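Local coordinates for galacto-N-biose/lacto-N-biose I transporter substrate-binding protein (Bifidobacterium longum, PDB 2Z8F) that binds lacto-N-biose I, galacto-N-biose and related oligosaccharides such as lacto-N-tetraose, probably delivering them to an ABC transporter for uptake, at residues 249-254 and 349-354; 317-322 and 336-341. All coordinates share one frame; numbering follows the deposited sequence.

Interaction 1: 249-254 and 349-354. With GAL (beta-D-galactopyranose), chain C.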
loop_
_atom_site.group_PDB
_atom_site.type_symbol
_atom_site.label_atom_id
_atom_site.label_comp_id
_atom_site.label_asym_id
_atom_site.label_seq_id
_atom_site.Cartn_x
_atom_site.Cartn_y
_atom_site.Cartn_z
ATOM N N ALA A 249 -1.282 -9.905 3.141
ATOM C CA ALA A 249 -1.982 -8.642 3.308
ATOM C C ALA A 249 -0.982 -7.518 3.463
ATOM O O ALA A 249 0.077 -7.737 4.049
ATOM C CB ALA A 249 -2.879 -8.724 4.562
ATOM N N ALA A 250 -1.311 -6.335 2.947
ATOM C CA ALA A 250 -0.555 -5.117 3.298
ATOM C C ALA A 250 -0.817 -4.796 4.774
ATOM O O ALA A 250 -1.915 -5.014 5.258
ATOM C CB ALA A 250 -0.949 -3.938 2.395
ATOM N N ALA A 251 0.190 -4.317 5.499
ATOM C CA ALA A 251 0.017 -4.063 6.942
ATOM C C ALA A 251 -1.181 -3.122 7.253
ATOM O O ALA A 251 -1.880 -3.323 8.272
ATOM C CB ALA A 251 1.334 -3.533 7.589
ATOM N N TRP A 252 -1.454 -2.164 6.363
ATOM C CA TRP A 252 -2.555 -1.192 6.588
ATOM C C TRP A 252 -3.936 -1.849 6.459
ATOM O O TRP A 252 -4.973 -1.206 6.780
ATOM C CB TRP A 252 -2.442 0.079 5.712
ATOM C CG TRP A 252 -2.112 -0.209 4.268
ATOM C CD1 TRP A 252 -0.881 -0.070 3.673
ATOM C CD2 TRP A 252 -2.997 -0.695 3.253
ATOM N NE1 TRP A 252 -0.943 -0.456 2.345
ATOM C CE2 TRP A 252 -2.229 -0.847 2.063
ATOM C CE3 TRP A 252 -4.374 -1.046 3.231
ATOM C CZ2 TRP A 252 -2.784 -1.317 0.860
ATOM C CZ3 TRP A 252 -4.923 -1.514 2.031
ATOM C CH2 TRP A 252 -4.131 -1.641 0.857
ATOM N N GLU A 253 -3.975 -3.106 6.013
ATOM C CA GLU A 253 -5.245 -3.857 5.963
ATOM C C GLU A 253 -5.826 -4.232 7.324
ATOM O O GLU A 253 -6.986 -4.651 7.382
ATOM C CB GLU A 253 -5.137 -5.141 5.104
ATOM C CG GLU A 253 -4.922 -4.861 3.620
ATOM C CD GLU A 253 -4.977 -6.140 2.802
ATOM O OE1 GLU A 253 -5.965 -6.901 2.924
ATOM O OE2 GLU A 253 -4.005 -6.401 2.041
ATOM N N ALA A 254 -5.067 -4.117 8.414
ATOM C CA ALA A 254 -5.478 -4.795 9.643
ATOM C C ALA A 254 -6.909 -4.423 10.070
ATOM O O ALA A 254 -7.735 -5.325 10.218
ATOM C CB ALA A 254 -4.466 -4.560 10.784
ATOM N N LYS A 349 4.332 -4.568 16.271
ATOM C CA LYS A 349 5.725 -5.017 16.298
ATOM C C LYS A 349 6.076 -5.821 15.036
ATOM O O LYS A 349 7.200 -5.713 14.495
ATOM C CB LYS A 349 6.020 -5.795 17.578
ATOM C CG LYS A 349 7.477 -6.238 17.715
ATOM C CD LYS A 349 7.796 -6.637 19.162
ATOM C CE LYS A 349 8.990 -7.621 19.261
ATOM N NZ LYS A 349 10.158 -7.294 18.371
ATOM N N GLU A 350 5.130 -6.636 14.578
ATOM C CA GLU A 350 5.322 -7.390 13.339
ATOM C C GLU A 350 5.368 -6.436 12.151
ATOM O O GLU A 350 6.167 -6.609 11.232
ATOM C CB GLU A 350 4.222 -8.435 13.160
ATOM C CG GLU A 350 4.242 -9.569 14.172
ATOM C CD GLU A 350 5.447 -10.503 14.060
ATOM O OE1 GLU A 350 6.101 -10.572 12.998
ATOM O OE2 GLU A 350 5.706 -11.219 15.043
ATOM N N PHE A 351 4.520 -5.400 12.165
ATOM C CA PHE A 351 4.559 -4.431 11.075
ATOM C C PHE A 351 5.896 -3.682 10.989
ATOM O O PHE A 351 6.381 -3.371 9.917
ATOM C CB PHE A 351 3.400 -3.444 11.217
ATOM C CG PHE A 351 2.045 -4.088 11.152
ATOM C CD1 PHE A 351 1.867 -5.377 10.626
ATOM C CD2 PHE A 351 0.922 -3.392 11.603
ATOM C CE1 PHE A 351 0.602 -5.969 10.557
ATOM C CE2 PHE A 351 -0.356 -3.961 11.531
ATOM C CZ PHE A 351 -0.527 -5.248 11.022
ATOM N N LYS A 352 6.474 -3.386 12.150
ATOM C CA LYS A 352 7.749 -2.695 12.229
ATOM C C LYS A 352 8.870 -3.581 11.740
ATOM O O LYS A 352 9.768 -3.120 11.026
ATOM C CB LYS A 352 8.017 -2.287 13.682
ATOM C CG LYS A 352 7.733 -0.844 13.914
ATOM C CD LYS A 352 6.335 -0.504 13.447
ATOM C CE LYS A 352 5.948 0.936 13.756
ATOM N NZ LYS A 352 6.846 1.941 13.134
ATOM N N THR A 353 8.824 -4.846 12.121
ATOM C CA THR A 353 9.814 -5.800 11.649
ATOM C C THR A 353 9.726 -5.874 10.117
ATOM O O THR A 353 10.735 -5.830 9.414
ATOM C CB THR A 353 9.604 -7.184 12.307
ATOM O OG1 THR A 353 9.820 -7.072 13.729
ATOM C CG2 THR A 353 10.561 -8.207 11.738
ATOM N N ALA A 354 8.507 -5.971 9.603
ATOM C CA ALA A 354 8.316 -6.097 8.152
ATOM C C ALA A 354 8.855 -4.869 7.431
ATOM O O ALA A 354 9.597 -4.970 6.442
ATOM C CB ALA A 354 6.825 -6.310 7.834
HETATM C C1 GAL C . -3.986 2.331 0.717
HETATM C C2 GAL C . -2.753 3.229 0.682
HETATM C C3 GAL C . -2.171 3.326 2.082
HETATM C C4 GAL C . -3.249 3.797 3.079
HETATM C C5 GAL C . -4.466 2.870 3.020
HETATM C C6 GAL C . -5.626 3.354 3.889
HETATM O O2 GAL C . -1.785 2.634 -0.171
HETATM O O3 GAL C . -1.087 4.213 2.033
HETATM O O4 GAL C . -3.564 5.116 2.724
HETATM O O5 GAL C . -4.947 2.798 1.681
HETATM O O6 GAL C . -6.570 2.312 4.029
#

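Interaction 2: 317-322 and 336-341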
loop_
_atom_site.group_PDB
_atom_site.type_symbol
_atom_site.label_atom_id
_atom_site.label_comp_id
_atom_site.label_asym_id
_atom_site.label_seq_id
_atom_site.Cartn_x
_atom_site.Cartn_y
_atom_site.Cartn_z
ATOM N N ASP A 317 -3.603 8.427 16.243
ATOM C CA ASP A 317 -4.768 8.688 15.392
ATOM C C ASP A 317 -4.569 8.070 14.007
ATOM O O ASP A 317 -5.470 7.454 13.465
ATOM C CB ASP A 317 -5.057 10.182 15.264
ATOM C CG ASP A 317 -5.438 10.842 16.596
ATOM O OD1 ASP A 317 -5.854 10.148 17.539
ATOM O OD2 ASP A 317 -5.329 12.080 16.665
ATOM N N LEU A 318 -3.366 8.219 13.446
ATOM C CA LEU A 318 -3.059 7.568 12.164
ATOM C C LEU A 318 -3.122 6.046 12.276
ATOM O O LEU A 318 -3.638 5.355 11.367
ATOM C CB LEU A 318 -1.646 7.979 11.715
ATOM C CG LEU A 318 -1.392 9.481 11.450
ATOM C CD1 LEU A 318 0.103 9.778 11.243
ATOM C CD2 LEU A 318 -2.178 9.980 10.265
ATOM N N VAL A 319 -2.560 5.503 13.364
ATOM C CA VAL A 319 -2.625 4.066 13.588
ATOM C C VAL A 319 -4.069 3.587 13.596
ATOM O O VAL A 319 -4.370 2.541 13.035
ATOM C CB VAL A 319 -1.873 3.615 14.866
ATOM C CG1 VAL A 319 -2.225 2.177 15.259
ATOM C CG2 VAL A 319 -0.351 3.802 14.688
ATOM N N SER A 320 -4.972 4.389 14.172
ATOM C CA SER A 320 -6.379 4.003 14.214
ATOM C C SER A 320 -6.985 3.764 12.813
ATOM O O SER A 320 -7.902 2.939 12.648
ATOM C CB SER A 320 -7.204 5.042 14.997
ATOM O OG SER A 320 -7.611 6.123 14.178
ATOM N N GLN A 321 -6.456 4.485 11.819
ATOM C CA GLN A 321 -6.865 4.352 10.406
ATOM C C GLN A 321 -6.211 3.149 9.718
ATOM O O GLN A 321 -6.467 2.877 8.534
ATOM C CB GLN A 321 -6.498 5.633 9.644
ATOM C CG GLN A 321 -7.307 6.893 10.043
ATOM C CD GLN A 321 -8.679 7.012 9.374
ATOM O OE1 GLN A 321 -8.958 6.415 8.319
ATOM N NE2 GLN A 321 -9.544 7.854 9.977
ATOM N N GLY A 322 -5.386 2.439 10.474
ATOM C CA GLY A 322 -4.656 1.270 9.989
ATOM C C GLY A 322 -3.246 1.591 9.533
ATOM O O GLY A 322 -2.517 0.673 9.096
ATOM N N SER A 336 -5.810 -1.622 21.582
ATOM C CA SER A 336 -6.363 -2.740 22.343
ATOM C C SER A 336 -7.363 -3.623 21.562
ATOM O O SER A 336 -7.354 -4.850 21.709
ATOM C CB SER A 336 -7.008 -2.216 23.635
ATOM O OG SER A 336 -8.043 -1.308 23.298
ATOM N N GLU A 337 -8.213 -3.008 20.739
ATOM C CA GLU A 337 -9.168 -3.753 19.897
ATOM C C GLU A 337 -8.475 -4.701 18.900
ATOM O O GLU A 337 -8.930 -5.831 18.666
ATOM C CB GLU A 337 -10.097 -2.785 19.152
ATOM C CG GLU A 337 -10.959 -1.894 20.082
ATOM C CD GLU A 337 -10.242 -0.647 20.631
ATOM O OE1 GLU A 337 -9.024 -0.432 20.367
ATOM O OE2 GLU A 337 -10.918 0.130 21.352
ATOM N N TRP A 338 -7.375 -4.231 18.319
ATOM C CA TRP A 338 -6.610 -5.049 17.367
ATOM C C TRP A 338 -5.933 -6.239 18.039
ATOM O O TRP A 338 -5.982 -7.357 17.520
ATOM C CB TRP A 338 -5.514 -4.238 16.691
ATOM C CG TRP A 338 -5.929 -3.067 15.855
ATOM C CD1 TRP A 338 -7.150 -2.427 15.817
ATOM C CD2 TRP A 338 -5.081 -2.369 14.955
ATOM N NE1 TRP A 338 -7.092 -1.374 14.937
ATOM C CE2 TRP A 338 -5.834 -1.328 14.383
ATOM C CE3 TRP A 338 -3.734 -2.529 14.574
ATOM C CZ2 TRP A 338 -5.289 -0.441 13.452
ATOM C CZ3 TRP A 338 -3.192 -1.654 13.658
ATOM C CH2 TRP A 338 -3.964 -0.618 13.109
ATOM N N SER A 339 -5.256 -6.003 19.162
ATOM C CA SER A 339 -4.590 -7.112 19.851
ATOM C C SER A 339 -5.632 -8.154 20.269
ATOM O O SER A 339 -5.389 -9.344 20.157
ATOM C CB SER A 339 -3.755 -6.633 21.038
ATOM O OG SER A 339 -4.519 -5.787 21.872
ATOM N N THR A 340 -6.817 -7.697 20.683
ATOM C CA THR A 340 -7.890 -8.616 21.078
ATOM C C THR A 340 -8.316 -9.506 19.902
ATOM O O THR A 340 -8.419 -10.733 20.043
ATOM C CB THR A 340 -9.107 -7.852 21.656
ATOM O OG1 THR A 340 -8.746 -7.248 22.917
ATOM C CG2 THR A 340 -10.278 -8.807 21.873
ATOM N N PHE A 341 -8.545 -8.895 18.741
ATOM C CA PHE A 341 -8.872 -9.657 17.538
ATOM C C PHE A 341 -7.738 -10.605 17.156
ATOM O O PHE A 341 -7.975 -11.764 16.798
ATOM C CB PHE A 341 -9.182 -8.723 16.379
ATOM C CG PHE A 341 -9.690 -9.428 15.153
ATOM C CD1 PHE A 341 -11.056 -9.665 14.990
ATOM C CD2 PHE A 341 -8.817 -9.820 14.144
ATOM C CE1 PHE A 341 -11.539 -10.305 13.857
ATOM C CE2 PHE A 341 -9.296 -10.462 12.995
ATOM C CZ PHE A 341 -10.661 -10.697 12.854
HETATM O O HOH W 1 -8.903 0.964 14.202
#

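Interaction 1: 249-254 and 349-354
Ala250 N donates to Glu253 OE2 over 2.8 Å, a bond that probably helps fix the turn presenting the methyls of Ala251 and Ala254 to the Phe351 ring. It is bent, with an N-H...O angle of 148°, and meets the carboxylate from above its plane; the other oxygen, Glu253 OE1, forms a salt bridge with Arg230. Glu253 N returns a bond to Ala250 O at 2.9 Å, closing the same turn through the backbone.

Across the contact the side chains that meet are apolar. Ala251 CB sits over one face of the Phe351 ring, 3.7 Å from its centroid and 17° off the normal, which makes it a CH-pi contact. Ala254 CB instead approaches the ring edge, near its plane, 4.0 Å from Phe351 CZ.

The turn follows strand 246-250, an outer strand of an antiparallel sheet in this two-lobed solute-binding fold, and helix 347-356 packs against that sheet, Phe351 also touching Val133 and Val271. Trp252 turns away from the helix, into the glycan pocket. With CG between the backbone N and the carbonyl carbon (chi1 45°), its indole is sandwiched: Ala250 CB backs one face and the galactose lies over the opposite one, Trp252 CZ2 lying 3.8 Å from GAL C1. Trp252 NE1 is bonded to Asp287 O, which probably helps hold the indole in place against the sugar.

Interaction 2: 317-322 and 336-341
The two helical segments stand well apart, the closest alpha carbons, Ser320 CA and Trp338 CA, being 9.6 Å from each other, and one long side chain spans the gap. Segment 317-322 is the C-terminal end of helix 315-320, closed by a Schellman motif: Gly322 has a phi of 96° and its N bonds back to Val319 O at 2.8 Å. A beta carbon at Gly322 would be pressed against the preceding carbonyl oxygen, which explains the glycine.

Trp338 leaves helix 336-341 with CG anti to its carbonyl carbon (chi1 -62°), and this rotation carries the six-membered end of the indole onto that helix terminus. Trp338 CZ2 comes within 3.1 Å of Val319 O, a short approach, while Val319 CG1 packs against Trp338 CH2 at 3.9 Å. Gly322 CA meets the indole at its edge, 3.7 Å from Trp338 CH2. At the pyrrole side a water lies in the ring plane, accepting from Trp338 NE1 at 3.0 Å and donating to Ser320 O at 2.7 Å. An alanine in place of Trp338 is likely to open a gap beside Val319 and Gly322 and to leave this water without its indole donor.

Helix 315-320 also packs on helix 33-43, whereas Trp338 touches Pro255 and Met258 of helix 254-261, an arrangement consistent with a contact between the two lobes of a solute-binding protein.

The indole N-H, through water, and the weakly positive C-H rim of the ring thus both meet carbonyl oxygens, Ser320 O and Val319 O, which probably suits the negative end of the helix; Val319 CG1 and Gly322 CA add the apolar part.

How the interactions relate
The centres of interactions 1 and 2 lie 12 Å apart, and the two touch: Trp252 CB is 3.4 Å from Gly322 O, and Phe351 CE2 and Ala254 CB both approach Trp338 CZ3. Along the chain, 249-254 comes first, then both segments of interaction 2, and finally 349-354. Helix 336-341 is followed directly by helix 347-356; the former packs along helix 254-261, while the latter meets its first residue, Ala254. The packing runs from the turn after strand 246-250, through Phe351 and Trp338, to the end of helix 315-320. It backs the turn carrying Trp252, the residue whose indole face lies against the bound galactose, and so probably helps shape the sugar pocket.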